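Local coordinates for protein SsfS6 (Streptomyces sp. SF2575, PDB 4FZR) that belongs to the erythromycin biosynthesis protein CIII-like family and has the two-domain GT-B fold, two Rossmann-like domains facing each other across a cleft, at residues S36-A41 and D390-I395; L78-D81 and N85-T88; S151-S156 and I329-D334; A363-R366 and S370-G373. All blocks are in the same frame, centred on the assembly; numbering follows the deposited sequence.

Contact 1 joins a helix near the start of the chain, 33-41, to the last helix, 388-395, so the other three fall between its segments. They follow in series: contact 2 in the loop between helices 74-78 and 93-122, contact 3 across the two domains, and contact 4 where helix 358-367 is followed by helix 370-382. Contacts 1 and 3, with centres about 24 Å apart, link the two halves of the GT-B fold: contact 1 brings the last helix onto the first domain, while contact 3 bridges the domains near the chain's centre. Contacts 2 and 4 are local, in different domains, about 42 Å apart between centres; contact 2 lies across the chain's centre from contact 1.

Contact 1: residues S36-A41 and D390-I395; sequences SWALRA and DIVRLI
Val392 and Ile395 are the residues of helix 390-395 that meet helix 36-41, where Ala38 and Leu39 receive them. At the start of this turn, Asp390 pairs with Arg393, one turn further on, in a salt bridge within the helix, while its other oxygen accepts from the backbone of Thr387. Ile391 follows, and its branched chain serves a different neighbour, packing on Leu185 and Ile187 of strand 185-188. Val392 then points toward the partner helix. Its CG1 lies anti to the backbone N (chi1 171°), which leaves CG2 beside that N and directed at helix 36-41. CG2 touches two carbons at once, 3.6 Å from Ala38 CB and 3.6 Å from Leu39 CD2, while CG1 flanks the same Leu39 methyl. The small Ala38 lets the valine come close, and Leu39 reaches over with one branch, the two chains crossing at a slant. This is the C-terminal helix of the GT-B fold, which returns from the second domain to lie on the first; here the helix axes cross at -66° and approach to 9.4 Å. Arg393 faces elsewhere, toward Arg393 of the second subunit. Trp37, one residue before Ala38, stacks on Trp37 of that same subunit, so helix 36-41 takes part in the contact between subunits as well as receiving the C-terminal helix. Ile395, one turn after Val392, closes the apolar patch more loosely: its CD1 stands 4.3 Å from Leu39 CD2, and its side chain also rests on Leu126 and Leu185 of the underlying sheet.

Contact 2: residues L78-D81 and N85-T88; sequences LSWD and NRTT
A hairpin-like turn in the long loop between helices 74-78 and 93-122 brings Trp80 against Arg86 as a single antiparallel bridge, a non-hydrogen-bonded pair with CA atoms 4.5 Å apart. Backbone bonds flank the pair. On one side Thr87 N donates to Ser79 O over 2.9 Å. On the other, Asp81 N donates to Asn85 O, and this second bond is nearly straight, with an N-H...O angle of 172°. Between them, the CA-H groups of Trp80 and Arg86 point at Asn85 O and Ser79 O, the weak contacts expected of such a pair. Asp81 suits the turn because its short carboxylate can fold back onto the chain: with CG tucked between its own N and carbonyl carbon (chi1 64°), OD1 accepts from Asn85 N at 3.0 Å, met from above the carboxylate plane, and takes a weak bond from Glu83 N too. One oxygen therefore gathers two N-H groups of the turn. Thr87 turns toward the 78-81 segment. Its CG2 packs on Asp81 CB, and its OG1 is hydrogen-bonded to His99 of helix 93-122, which ties the turn to the domain below. Ser79 OG bonds back to Pro75 O in the preceding helix. The outer side carries the exposed pair of Trp80 and Arg86: the arginine chain bends at chi2 and brings its flat group over the rim of the indole, the planes 35° apart. Trp80 CZ2 lies over one face of the guanidinium, 4.0 Å from Arg86 NH1.

Contact 3: residues S151-S156 and I329-D334; sequences SIRLAS and IAEVWD
Arg153 and Glu331 meet because their torsions aim both chains across the gap between domains. In Arg153, CG stands anti to the carbonyl carbon (chi1 -58°) and the chain runs extended to NE; in Glu331, CG sits between the backbone N and carbonyl carbon (chi1 64°) and the rest runs straight on. This is a salt bridge over the interdomain cleft of the GT-B fold, joining the loop after strand 147-150 of the N-terminal domain to the loop that leads into helix 333-341 of the C-terminal domain. Glu331 OE2 receives Arg153 NE at 3.0 Å on its anti side, and NH2 of the same arginine adds a weak bond to that oxygen. The guanidinium and carboxylate are parallel to within 2°, and OE2 meets the guanidinium at its edge, tilted somewhat from its plane, so the two groups are slightly stepped. A long, many-armed cation suits this place: Arg153 NH1 forms a second salt bridge with Glu130, at the end of strand 126-130, so the arginine spans acids of both domains. The remaining carboxylate oxygen of Glu331 bonds to the hydroxyl of Tyr104, which helps fix its rotation. Ser151, two residues earlier, shapes the loop as an ST turn, its OG accepting from Arg153 N at 3.3 Å. A water lies between Ala155 O and Glu331 O, although its short distance to the former makes that position doubtful. Beyond it the small Ala155 lets helix 333-341 come near, and Ala155 CB rests against Asp334 CB at 3.6 Å.

Contact 4: residues A363-R366 and S370-G373; sequences ARIR and SYVG
Ile365 and Tyr371 make the tight half of this contact, while Arg364 and the tyrosine hydroxyl make the loose half. The two segments lie on consecutive helices, 358-367 and 370-382, in the C-terminal Rossmann-like domain; a short link leads from the first helix into the second, and Tyr371 reaches back to the first. Tyr371 has CG anti to its carbonyl carbon (chi1 -74°), which swings the ring toward the preceding helix and lays one face against Ile365. The contact is a CH-pi interaction: Ile365 CG1 stands 3.9 Å from the centroid of the Tyr371 ring and 16° off its normal, so the methylene lies over the face, shifted toward the CG end. The nearest single ring atom is Tyr371 CG, 3.8 Å from Ile365 CG1. Both side chains are buried against Val346 of strand 345-347, the edge of the domain's parallel sheet, and a flat, largely apolar ring and a branched chain fill such a site well. Toward solvent the fit slackens. The extended chain of Arg364 carries its guanidinium out to the rim of the ring, where Tyr371 OH hangs over one face of it, 3.6 Å from Arg364 NE, with the planes 75° apart. From this direction the hydroxyl meets the flat of the cation and makes no hydrogen bond to its N-H groups. A water between Ile365 O and Val372 N is a doubtful bridge, too close to the first and only weakly linked to the second. Tyrosine thus serves both halves: its ring face holds the helices together by dispersion, while its polar end lies where the arginine's charge could weakly attract the oxygen.

Contact 1: residues S36-A41 and D390-I395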
loop_
_atom_site.group_PDB
_atom_site.type_symbol
_atom_site.label_atom_id
_atom_site.label_comp_id
_atom_site.label_asym_id
_atom_site.label_seq_id
_atom_site.Cartn_x
_atom_site.Cartn_y
_atom_site.Cartn_z
ATOM N N SER A 36 7.143 2.683 4.628
ATOM C CA SER A 36 6.064 3.644 4.845
ATOM C C SER A 36 4.780 2.947 5.268
ATOM O O SER A 36 4.061 3.428 6.143
ATOM C CB SER A 36 5.799 4.446 3.571
ATOM O OG SER A 36 6.806 5.418 3.355
ATOM N N TRP A 37 4.486 1.820 4.631
ATOM C CA TRP A 37 3.308 1.039 4.987
ATOM C C TRP A 37 3.504 0.280 6.301
ATOM O O TRP A 37 2.534 -0.024 6.998
ATOM C CB TRP A 37 2.940 0.067 3.863
ATOM C CG TRP A 37 1.779 0.544 3.044
ATOM C CD1 TRP A 37 1.801 0.942 1.737
ATOM C CD2 TRP A 37 0.421 0.686 3.484
ATOM N NE1 TRP A 37 0.540 1.316 1.335
ATOM C CE2 TRP A 37 -0.324 1.168 2.388
ATOM C CE3 TRP A 37 -0.236 0.448 4.697
ATOM C CZ2 TRP A 37 -1.695 1.418 2.468
ATOM C CZ3 TRP A 37 -1.600 0.695 4.775
ATOM C CH2 TRP A 37 -2.313 1.176 3.666
ATOM N N ALA A 38 4.754 -0.032 6.628
ATOM C CA ALA A 38 5.072 -0.696 7.886
ATOM C C ALA A 38 4.764 0.249 9.041
ATOM O O ALA A 38 4.251 -0.166 10.081
ATOM C CB ALA A 38 6.538 -1.115 7.917
ATOM N N LEU A 39 5.080 1.524 8.845
ATOM C CA LEU A 39 4.762 2.552 9.827
ATOM C C LEU A 39 3.254 2.694 9.975
ATOM O O LEU A 39 2.722 2.707 11.086
ATOM C CB LEU A 39 5.373 3.892 9.410
ATOM C CG LEU A 39 6.903 3.954 9.410
ATOM C CD1 LEU A 39 7.402 5.253 8.781
ATOM C CD2 LEU A 39 7.448 3.792 10.825
ATOM N N ARG A 40 2.566 2.799 8.845
ATOM C CA ARG A 40 1.123 2.968 8.847
ATOM C C ARG A 40 0.444 1.756 9.480
ATOM O O ARG A 40 -0.554 1.889 10.185
ATOM C CB ARG A 40 0.629 3.174 7.418
ATOM C CG ARG A 40 -0.696 3.898 7.315
ATOM C CD ARG A 40 -0.932 4.367 5.890
ATOM N NE ARG A 40 -2.266 4.933 5.706
ATOM C CZ ARG A 40 -2.842 5.126 4.522
ATOM N NH1 ARG A 40 -2.211 4.789 3.403
ATOM N NH2 ARG A 40 -4.058 5.649 4.454
ATOM N N ALA A 41 0.993 0.572 9.234
ATOM C CA ALA A 41 0.446 -0.650 9.809
ATOM C C ALA A 41 0.606 -0.653 11.326
ATOM O O ALA A 41 -0.167 -1.294 12.041
ATOM C CB ALA A 41 1.126 -1.860 9.214
ATOM N N ASP A 390 10.064 -5.046 11.785
ATOM C CA ASP A 390 11.037 -5.089 12.878
ATOM C C ASP A 390 11.653 -3.703 13.082
ATOM O O ASP A 390 11.779 -3.226 14.211
ATOM C CB ASP A 390 12.159 -6.106 12.602
ATOM C CG ASP A 390 11.665 -7.549 12.525
ATOM O OD1 ASP A 390 10.655 -7.890 13.176
ATOM O OD2 ASP A 390 12.305 -8.357 11.817
ATOM N N ILE A 391 12.037 -3.063 11.982
ATOM C CA ILE A 391 12.676 -1.747 12.028
ATOM C C ILE A 391 11.771 -0.669 12.627
ATOM O O ILE A 391 12.250 0.262 13.276
ATOM C CB ILE A 391 13.127 -1.293 10.624
ATOM C CG1 ILE A 391 14.311 -2.144 10.149
ATOM C CG2 ILE A 391 13.484 0.200 10.622
ATOM C CD1 ILE A 391 15.491 -2.156 11.091
ATOM N N VAL A 392 10.467 -0.792 12.409
ATOM C CA VAL A 392 9.527 0.169 12.970
ATOM C C VAL A 392 9.576 0.117 14.495
ATOM O O VAL A 392 9.527 1.151 15.161
ATOM C CB VAL A 392 8.083 -0.077 12.477
ATOM C CG1 VAL A 392 7.103 0.792 13.251
ATOM C CG2 VAL A 392 7.972 0.205 10.982
ATOM N N ARG A 393 9.687 -1.088 15.048
ATOM C CA ARG A 393 9.795 -1.249 16.493
ATOM C C ARG A 393 11.053 -0.561 17.008
ATOM O O ARG A 393 11.036 0.090 18.051
ATOM C CB ARG A 393 9.795 -2.727 16.873
ATOM C CG ARG A 393 8.462 -3.397 16.624
ATOM C CD ARG A 393 8.498 -4.872 16.935
ATOM N NE ARG A 393 7.845 -5.645 15.873
ATOM C CZ ARG A 393 8.446 -6.577 15.134
ATOM N NH1 ARG A 393 9.729 -6.878 15.301
ATOM N NH2 ARG A 393 7.757 -7.214 14.200
ATOM N N LEU A 394 12.145 -0.703 16.267
ATOM C CA LEU A 394 13.376 0.005 16.590
ATOM C C LEU A 394 13.121 1.508 16.613
ATOM O O LEU A 394 13.442 2.187 17.589
ATOM C CB LEU A 394 14.474 -0.324 15.573
ATOM C CG LEU A 394 15.420 -1.477 15.921
ATOM C CD1 LEU A 394 14.653 -2.746 16.258
ATOM C CD2 LEU A 394 16.381 -1.725 14.769
ATOM N N ILE A 395 12.529 2.017 15.536
ATOM C CA ILE A 395 12.290 3.447 15.385
ATOM C C ILE A 395 11.509 4.017 16.562
ATOM O O ILE A 395 11.831 5.089 17.072
ATOM C CB ILE A 395 11.512 3.747 14.088
ATOM C CG1 ILE A 395 12.419 3.562 12.871
ATOM C CG2 ILE A 395 10.946 5.168 14.113
ATOM C CD1 ILE A 395 11.688 3.647 11.547
#

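Contact 2: residues L78-D81 and N85-T88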
loop_
_atom_site.group_PDB
_atom_site.type_symbol
_atom_site.label_atom_id
_atom_site.label_comp_id
_atom_site.label_asym_id
_atom_site.label_seq_id
_atom_site.Cartn_x
_atom_site.Cartn_y
_atom_site.Cartn_z
ATOM N N LEU A 78 20.665 18.081 -12.918
ATOM C CA LEU A 78 22.038 17.605 -12.963
ATOM C C LEU A 78 22.869 18.399 -13.975
ATOM O O LEU A 78 24.083 18.534 -13.821
ATOM C CB LEU A 78 22.051 16.122 -13.334
ATOM C CG LEU A 78 23.404 15.415 -13.271
ATOM C CD1 LEU A 78 24.083 15.635 -11.927
ATOM C CD2 LEU A 78 23.230 13.929 -13.536
ATOM N N SER A 79 22.200 18.939 -14.993
ATOM C CA SER A 79 22.871 19.531 -16.149
ATOM C C SER A 79 23.135 21.036 -16.020
ATOM O O SER A 79 23.814 21.621 -16.865
ATOM C CB SER A 79 22.051 19.262 -17.415
ATOM O OG SER A 79 21.956 17.871 -17.678
ATOM N N TRP A 80 22.602 21.661 -14.974
ATOM C CA TRP A 80 22.874 23.076 -14.715
ATOM C C TRP A 80 23.269 23.301 -13.264
ATOM O O TRP A 80 22.606 22.813 -12.346
ATOM C CB TRP A 80 21.666 23.954 -15.068
ATOM C CG TRP A 80 21.418 24.075 -16.546
ATOM C CD1 TRP A 80 21.840 25.078 -17.374
ATOM C CD2 TRP A 80 20.692 23.156 -17.369
ATOM N NE1 TRP A 80 21.419 24.837 -18.661
ATOM C CE2 TRP A 80 20.713 23.664 -18.684
ATOM C CE3 TRP A 80 20.028 21.953 -17.121
ATOM C CZ2 TRP A 80 20.094 23.006 -19.746
ATOM C CZ3 TRP A 80 19.413 21.304 -18.174
ATOM C CH2 TRP A 80 19.451 21.831 -19.470
ATOM N N ASP A 81 24.354 24.043 -13.062
ATOM C CA ASP A 81 24.821 24.349 -11.714
ATOM C C ASP A 81 24.090 25.559 -11.129
ATOM O O ASP A 81 23.214 26.143 -11.770
ATOM C CB ASP A 81 26.351 24.516 -11.671
ATOM C CG ASP A 81 26.856 25.705 -12.481
ATOM O OD1 ASP A 81 26.115 26.694 -12.659
ATOM O OD2 ASP A 81 28.023 25.649 -12.930
ATOM N N ASN A 85 24.915 27.893 -15.088
ATOM C CA ASN A 85 25.847 27.471 -16.125
ATOM C C ASN A 85 25.720 25.984 -16.416
ATOM O O ASN A 85 25.625 25.167 -15.499
ATOM C CB ASN A 85 27.288 27.776 -15.708
ATOM C CG ASN A 85 27.530 29.254 -15.478
ATOM O OD1 ASN A 85 26.898 30.106 -16.104
ATOM N ND2 ASN A 85 28.454 29.566 -14.577
ATOM N N ARG A 86 25.731 25.632 -17.697
ATOM C CA ARG A 86 25.656 24.234 -18.096
ATOM C C ARG A 86 26.846 23.461 -17.541
ATOM O O ARG A 86 27.938 24.008 -17.394
ATOM C CB ARG A 86 25.619 24.110 -19.620
ATOM C CG ARG A 86 25.360 22.692 -20.107
ATOM C CD ARG A 86 24.218 22.649 -21.112
ATOM N NE ARG A 86 23.672 21.304 -21.276
ATOM C CZ ARG A 86 22.719 20.982 -22.146
ATOM N NH1 ARG A 86 22.200 21.906 -22.946
ATOM N NH2 ARG A 86 22.283 19.731 -22.222
ATOM N N THR A 87 26.621 22.191 -17.226
ATOM C CA THR A 87 27.681 21.319 -16.736
ATOM C C THR A 87 27.783 20.088 -17.624
ATOM O O THR A 87 26.876 19.802 -18.407
ATOM C CB THR A 87 27.422 20.866 -15.288
ATOM O OG1 THR A 87 26.291 19.986 -15.250
ATOM C CG2 THR A 87 27.161 22.061 -14.387
ATOM N N THR A 88 28.884 19.355 -17.494
ATOM C CA THR A 88 29.109 18.177 -18.320
ATOM C C THR A 88 29.552 16.985 -17.474
ATOM O O THR A 88 30.032 17.146 -16.353
ATOM C CB THR A 88 30.146 18.449 -19.443
ATOM O OG1 THR A 88 31.386 18.889 -18.873
ATOM C CG2 THR A 88 29.627 19.511 -20.413
#

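Contact 3: residues S151-S156 and I329-D334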
loop_
_atom_site.group_PDB
_atom_site.type_symbol
_atom_site.label_atom_id
_atom_site.label_comp_id
_atom_site.label_asym_id
_atom_site.label_seq_id
_atom_site.Cartn_x
_atom_site.Cartn_y
_atom_site.Cartn_z
ATOM N N SER A 151 18.873 3.360 2.941
ATOM C CA SER A 151 19.580 3.085 1.700
ATOM C C SER A 151 18.682 2.272 0.778
ATOM O O SER A 151 18.048 1.311 1.208
ATOM C CB SER A 151 20.870 2.310 1.971
ATOM O OG SER A 151 21.361 1.722 0.781
ATOM N N ILE A 152 18.631 2.662 -0.490
ATOM C CA ILE A 152 17.821 1.959 -1.473
ATOM C C ILE A 152 18.736 1.325 -2.519
ATOM O O ILE A 152 18.304 1.000 -3.625
ATOM C CB ILE A 152 16.810 2.915 -2.146
ATOM C CG1 ILE A 152 17.541 4.089 -2.799
ATOM C CG2 ILE A 152 15.800 3.434 -1.119
ATOM C CD1 ILE A 152 16.693 4.880 -3.755
ATOM N N ARG A 153 20.000 1.138 -2.144
ATOM C CA ARG A 153 21.032 0.657 -3.057
ATOM C C ARG A 153 21.877 -0.415 -2.384
ATOM O O ARG A 153 22.021 -0.424 -1.159
ATOM C CB ARG A 153 21.939 1.817 -3.475
ATOM C CG ARG A 153 21.195 2.959 -4.142
ATOM C CD ARG A 153 22.060 4.197 -4.333
ATOM N NE ARG A 153 21.303 5.279 -4.961
ATOM C CZ ARG A 153 20.473 6.089 -4.308
ATOM N NH1 ARG A 153 20.289 5.946 -3.003
ATOM N NH2 ARG A 153 19.822 7.044 -4.958
ATOM N N LEU A 154 22.436 -1.318 -3.183
ATOM C CA LEU A 154 23.382 -2.295 -2.665
ATOM C C LEU A 154 24.600 -1.561 -2.134
ATOM O O LEU A 154 25.121 -1.885 -1.068
ATOM C CB LEU A 154 23.817 -3.266 -3.759
ATOM C CG LEU A 154 22.958 -4.505 -4.011
ATOM C CD1 LEU A 154 23.598 -5.353 -5.097
ATOM C CD2 LEU A 154 22.784 -5.320 -2.742
ATOM N N ALA A 155 25.046 -0.564 -2.890
ATOM C CA ALA A 155 26.205 0.227 -2.508
ATOM C C ALA A 155 25.952 1.700 -2.798
ATOM O O ALA A 155 25.599 2.078 -3.915
ATOM C CB ALA A 155 27.438 -0.254 -3.244
ATOM N N SER A 156 26.128 2.529 -1.775
ATOM C CA SER A 156 25.909 3.962 -1.904
ATOM C C SER A 156 27.193 4.726 -1.588
ATOM O O SER A 156 27.494 4.984 -0.421
ATOM C CB SER A 156 24.781 4.409 -0.969
ATOM O OG SER A 156 23.576 3.722 -1.263
ATOM N N ILE A 329 23.444 4.028 -15.657
ATOM C CA ILE A 329 23.635 5.112 -14.700
ATOM C C ILE A 329 24.882 4.830 -13.859
ATOM O O ILE A 329 25.191 3.676 -13.565
ATOM C CB ILE A 329 22.377 5.281 -13.813
ATOM C CG1 ILE A 329 21.203 5.770 -14.666
ATOM C CG2 ILE A 329 22.634 6.248 -12.674
ATOM C CD1 ILE A 329 20.104 4.741 -14.853
ATOM N N ALA A 330 25.607 5.880 -13.485
ATOM C CA ALA A 330 26.917 5.713 -12.851
ATOM C C ALA A 330 26.841 5.296 -11.378
ATOM O O ALA A 330 27.697 4.554 -10.895
ATOM C CB ALA A 330 27.749 6.987 -13.004
ATOM N N GLU A 331 25.820 5.771 -10.672
ATOM C CA GLU A 331 25.664 5.469 -9.249
ATOM C C GLU A 331 25.276 4.009 -8.996
ATOM O O GLU A 331 25.199 3.573 -7.845
ATOM C CB GLU A 331 24.628 6.401 -8.613
ATOM C CG GLU A 331 23.222 6.248 -9.159
ATOM C CD GLU A 331 22.242 7.194 -8.496
ATOM O OE1 GLU A 331 21.696 8.069 -9.201
ATOM O OE2 GLU A 331 22.020 7.062 -7.275
ATOM N N VAL A 332 25.032 3.263 -10.069
ATOM C CA VAL A 332 24.681 1.849 -9.959
ATOM C C VAL A 332 25.881 0.959 -10.261
ATOM O O VAL A 332 25.808 -0.260 -10.117
ATOM C CB VAL A 332 23.517 1.466 -10.912
ATOM C CG1 VAL A 332 22.494 2.589 -10.984
ATOM C CG2 VAL A 332 24.028 1.126 -12.311
ATOM N N TRP A 333 26.981 1.576 -10.683
ATOM C CA TRP A 333 28.204 0.845 -11.002
ATOM C C TRP A 333 28.667 -0.028 -9.836
ATOM O O TRP A 333 29.023 -1.192 -10.026
ATOM C CB TRP A 333 29.327 1.819 -11.378
ATOM C CG TRP A 333 29.219 2.380 -12.765
ATOM C CD1 TRP A 333 28.356 1.985 -13.745
ATOM C CD2 TRP A 333 30.005 3.440 -13.328
ATOM N NE1 TRP A 333 28.555 2.731 -14.881
ATOM C CE2 TRP A 333 29.561 3.631 -14.651
ATOM C CE3 TRP A 333 31.041 4.245 -12.841
ATOM C CZ2 TRP A 333 30.116 4.594 -15.494
ATOM C CZ3 TRP A 333 31.591 5.202 -13.681
ATOM C CH2 TRP A 333 31.126 5.367 -14.992
ATOM N N ASP A 334 28.656 0.542 -8.635
ATOM C CA ASP A 334 29.170 -0.139 -7.450
ATOM C C ASP A 334 28.362 -1.385 -7.099
ATOM O O ASP A 334 28.916 -2.379 -6.630
ATOM C CB ASP A 334 29.180 0.816 -6.253
ATOM C CG ASP A 334 30.253 1.882 -6.361
ATOM O OD1 ASP A 334 30.709 2.162 -7.491
ATOM O OD2 ASP A 334 30.639 2.442 -5.313
HETATM O O HOH W 1 25.573 1.303 -6.239
#

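Contact 4: residues A363-R366 and S370-G373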
loop_
_atom_site.group_PDB
_atom_site.type_symbol
_atom_site.label_atom_id
_atom_site.label_comp_id
_atom_site.label_asym_id
_atom_site.label_seq_id
_atom_site.Cartn_x
_atom_site.Cartn_y
_atom_site.Cartn_z
ATOM N N ALA A 363 24.076 -17.427 -21.623
ATOM C CA ALA A 363 24.447 -18.814 -21.893
ATOM C C ALA A 363 25.356 -19.336 -20.787
ATOM O O ALA A 363 25.257 -20.492 -20.375
ATOM C CB ALA A 363 25.142 -18.918 -23.238
ATOM N N ARG A 364 26.242 -18.467 -20.314
ATOM C CA ARG A 364 27.158 -18.792 -19.230
ATOM C C ARG A 364 26.374 -19.161 -17.972
ATOM O O ARG A 364 26.670 -20.155 -17.310
ATOM C CB ARG A 364 28.063 -17.591 -18.957
ATOM C CG ARG A 364 29.354 -17.903 -18.223
ATOM C CD ARG A 364 30.257 -16.679 -18.220
ATOM N NE ARG A 364 31.376 -16.799 -17.289
ATOM C CZ ARG A 364 32.135 -15.778 -16.900
ATOM N NH1 ARG A 364 31.893 -14.554 -17.354
ATOM N NH2 ARG A 364 33.134 -15.974 -16.050
ATOM N N ILE A 365 25.365 -18.353 -17.656
ATOM C CA ILE A 365 24.513 -18.587 -16.494
ATOM C C ILE A 365 23.604 -19.786 -16.727
ATOM O O ILE A 365 23.324 -20.558 -15.811
ATOM C CB ILE A 365 23.643 -17.355 -16.197
ATOM C CG1 ILE A 365 24.503 -16.253 -15.583
ATOM C CG2 ILE A 365 22.496 -17.711 -15.254
ATOM C CD1 ILE A 365 23.968 -14.874 -15.805
ATOM N N ARG A 366 23.148 -19.928 -17.967
ATOM C CA ARG A 366 22.256 -21.017 -18.352
ATOM C C ARG A 366 22.923 -22.381 -18.174
ATOM O O ARG A 366 22.243 -23.397 -18.037
ATOM C CB ARG A 366 21.826 -20.838 -19.810
ATOM C CG ARG A 366 20.795 -21.840 -20.328
ATOM C CD ARG A 366 20.925 -21.987 -21.840
ATOM N NE ARG A 366 22.240 -22.520 -22.205
ATOM C CZ ARG A 366 22.868 -22.287 -23.357
ATOM N NH1 ARG A 366 22.318 -21.520 -24.291
ATOM N NH2 ARG A 366 24.063 -22.818 -23.574
ATOM N N SER A 370 26.394 -22.423 -10.632
ATOM C CA SER A 370 26.965 -21.707 -9.495
ATOM C C SER A 370 26.345 -20.320 -9.355
ATOM O O SER A 370 26.544 -19.641 -8.344
ATOM C CB SER A 370 28.485 -21.582 -9.643
ATOM O OG SER A 370 28.831 -20.690 -10.690
ATOM N N TYR A 371 25.594 -19.905 -10.371
ATOM C CA TYR A 371 24.966 -18.588 -10.370
ATOM C C TYR A 371 23.631 -18.596 -9.639
ATOM O O TYR A 371 23.376 -17.732 -8.802
ATOM C CB TYR A 371 24.800 -18.077 -11.800
ATOM C CG TYR A 371 26.098 -17.626 -12.425
ATOM C CD1 TYR A 371 26.587 -16.344 -12.208
ATOM C CD2 TYR A 371 26.839 -18.484 -13.227
ATOM C CE1 TYR A 371 27.778 -15.928 -12.776
ATOM C CE2 TYR A 371 28.028 -18.078 -13.799
ATOM C CZ TYR A 371 28.495 -16.800 -13.570
ATOM O OH TYR A 371 29.679 -16.390 -14.139
ATOM N N VAL A 372 22.779 -19.567 -9.950
ATOM C CA VAL A 372 21.547 -19.739 -9.197
ATOM C C VAL A 372 21.901 -19.986 -7.737
ATOM O O VAL A 372 21.322 -19.386 -6.835
ATOM C CB VAL A 372 20.723 -20.929 -9.704
ATOM C CG1 VAL A 372 19.449 -21.056 -8.890
ATOM C CG2 VAL A 372 20.396 -20.762 -11.178
ATOM N N GLY A 373 22.868 -20.872 -7.518
ATOM C CA GLY A 373 23.310 -21.209 -6.178
ATOM C C GLY A 373 23.677 -19.990 -5.352
ATOM O O GLY A 373 23.221 -19.836 -4.219
HETATM O O HOH W 2 22.931 -20.477 -13.306
#